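Local structure of uncharacterized protein (Aeromonas hydrophila J-1, 6R1J) at residues A[188-191]-A[192-195]. The protein is the AhlC component of AHL, a tripartite alpha-pore-forming toxin, and probably takes part in pore formation; this is a soluble head mutant. The protein carries 3 engineered substitutions. Numbering follows the deposited sequence.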
ATOM      1  N   ASN A 188      -4.111   1.501 -21.271  1.00 47.24           N
ATOM      2  CA  ASN A 188      -3.980   2.803 -20.566  1.00 53.11           C
ATOM      3  C   ASN A 188      -5.278   3.072 -19.791  1.00 50.76           C
ATOM      4  O   ASN A 188      -5.216   3.490 -18.613  1.00 41.03           O
ATOM      5  CB  ASN A 188      -3.659   3.956 -21.521  1.00 53.60           C
ATOM      6  CG  ASN A 188      -3.089   5.161 -20.786  1.00 50.67           C
ATOM      7  OD1 ASN A 188      -1.977   5.085 -20.286  1.00 49.94           O
ATOM      8  ND2 ASN A 188      -3.781   6.288 -20.791  1.00 41.84           N
ATOM      9  N   GLN A 189      -6.410   2.784 -20.427  1.00 46.58           N
ATOM     10  CA  GLN A 189      -7.767   3.022 -19.884  1.00 49.15           C
ATOM     11  C   GLN A 189      -7.964   2.221 -18.595  1.00 41.40           C
ATOM     12  O   GLN A 189      -8.425   2.798 -17.603  1.00 40.60           O
ATOM     13  CB  GLN A 189      -8.805   2.641 -20.946  1.00 55.49           C
ATOM     14  CG  GLN A 189     -10.242   2.592 -20.457  1.00 63.06           C
ATOM     15  CD  GLN A 189     -10.747   3.944 -20.036  1.00 76.17           C
ATOM     16  OE1 GLN A 189     -10.339   4.980 -20.567  1.00 87.36           O
ATOM     17  NE2 GLN A 189     -11.645   3.937 -19.063  1.00 89.27           N
ATOM     18  N   ILE A 190      -7.653   0.932 -18.618  1.00 41.52           N
ATOM     19  CA  ILE A 190      -7.884   0.027 -17.464  1.00 41.36           C
ATOM     20  C   ILE A 190      -6.885   0.403 -16.356  1.00 39.01           C
ATOM     21  O   ILE A 190      -7.298   0.388 -15.213  1.00 40.27           O
ATOM     22  CB  ILE A 190      -7.812  -1.459 -17.856  1.00 45.91           C
ATOM     23  CG1 ILE A 190      -8.825  -1.847 -18.942  1.00 52.48           C
ATOM     24  CG2 ILE A 190      -7.968  -2.341 -16.629  1.00 47.17           C
ATOM     25  CD1 ILE A 190     -10.271  -1.917 -18.497  1.00 50.97           C
ATOM     26  N   GLU A 191      -5.654   0.768 -16.686  1.00 40.37           N
ATOM     27  CA  GLU A 191      -4.658   1.226 -15.670  1.00 46.83           C
ATOM     28  C   GLU A 191      -5.230   2.442 -14.919  1.00 47.08           C
ATOM     29  O   GLU A 191      -5.129   2.474 -13.669  1.00 43.32           O
ATOM     30  CB  GLU A 191      -3.327   1.623 -16.304  1.00 47.25           C
ATOM     31  CG  GLU A 191      -2.558   0.445 -16.885  1.00 51.38           C
ATOM     32  CD  GLU A 191      -1.258   0.778 -17.615  1.00 50.43           C
ATOM     33  OE1 GLU A 191      -1.110   1.918 -18.114  1.00 53.89           O
ATOM     34  OE2 GLU A 191      -0.392  -0.103 -17.668  1.00 61.28           O
ATOM     35  N   GLY A 192      -5.768   3.423 -15.644  1.00 37.65           N
ATOM     36  CA  GLY A 192      -6.385   4.634 -15.050  1.00 39.16           C
ATOM     37  C   GLY A 192      -7.558   4.282 -14.133  1.00 38.98           C
ATOM     38  O   GLY A 192      -7.686   4.883 -13.028  1.00 39.55           O
ATOM     39  N   GLN A 193      -8.457   3.406 -14.588  1.00 34.91           N
ATOM     40  CA  GLN A 193      -9.588   2.882 -13.788  1.00 37.68           C
ATOM     41  C   GLN A 193      -9.038   2.193 -12.542  1.00 37.88           C
ATOM     42  O   GLN A 193      -9.666   2.321 -11.483  1.00 33.80           O
ATOM     43  CB  GLN A 193     -10.415   1.806 -14.508  1.00 43.16           C
ATOM     44  CG  GLN A 193     -11.395   2.386 -15.522  1.00 51.84           C
ATOM     45  CD  GLN A 193     -12.028   1.354 -16.435  1.00 57.89           C
ATOM     46  OE1 GLN A 193     -12.413   1.661 -17.556  1.00 70.89           O
ATOM     47  NE2 GLN A 193     -12.098   0.115 -15.992  1.00 54.86           N
ATOM     48  N   ILE A 194      -7.974   1.408 -12.675  1.00 33.37           N
ATOM     49  CA  ILE A 194      -7.420   0.690 -11.490  1.00 37.79           C
ATOM     50  C   ILE A 194      -6.927   1.735 -10.490  1.00 36.05           C
ATOM     51  O   ILE A 194      -7.265   1.606  -9.330  1.00 34.30           O
ATOM     52  CB  ILE A 194      -6.303  -0.270 -11.887  1.00 36.93           C
ATOM     53  CG1 ILE A 194      -6.849  -1.480 -12.633  1.00 40.04           C
ATOM     54  CG2 ILE A 194      -5.499  -0.692 -10.657  1.00 39.40           C
ATOM     55  CD1 ILE A 194      -5.759  -2.264 -13.331  1.00 39.85           C
ATOM     56  N   GLN A 195      -6.151   2.707 -10.955  1.00 33.03           N
ATOM     57  CA  GLN A 195      -5.581   3.809 -10.132  1.00 38.09           C
ATOM     58  C   GLN A 195      -6.700   4.575  -9.414  1.00 36.62           C
ATOM     59  O   GLN A 195      -6.625   4.777  -8.173  1.00 31.76           O
ATOM     60  CB  GLN A 195      -4.714   4.668 -11.051  1.00 41.38           C
ATOM     61  CG  GLN A 195      -4.187   5.964 -10.462  1.00 47.50           C
ATOM     62  CD  GLN A 195      -3.385   6.663 -11.542  1.00 48.93           C
ATOM     63  OE1 GLN A 195      -2.150   6.648 -11.545  1.00 52.88           O
ATOM     64  NE2 GLN A 195      -4.078   7.200 -12.530  1.00 43.68           N
TER
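Q189 and Q193, one turn apart on helix 163-236, join their side-chain amides through a single hydrogen bond, NE2 of Q189 giving its hydrogen to OE1 of Q193 at 2.8 Å. The N-H points almost straight at the oxygen (167°), which lies close to the plane of the donor amide, yet the two amide planes are turned 67° apart. A bend at chi2 (65°) carries the Q189 amide along the helix toward Q193, whose chain stays extended beyond CG and reaches back. This bridge lies on the looser side of the turn, where Q189 is exposed, although Q8 of the second subunit packs against it. The NE2 end of the Q193 amide touches the CD1 methyl of I190 at 3.7 Å, the two chains crossing at a slant.

Packing is tighter at G192, which is buried and brings no side chain to the turn; its N bonds to O of N188 at 3.0 Å. The same i to i+4 pattern continues with N of I194 on O of I190 at 2.8 Å, and CG1 of I194 lies 3.2 Å from that oxygen. Between the isoleucines, CG2 of I190 meets CD1 of I194 at 4.0 Å, a light apolar touch. I194 also packs on L127 and Q128 of helix 78-157, joining this turn to the neighbouring long helix of the bundle, while N188 hydrogen-bonds through ND2 to Q8 of the second subunit. The glutamine bridge, uncharged and formed within one helix, thus adds a side-chain link to regular backbone bonding and should depend little on pH.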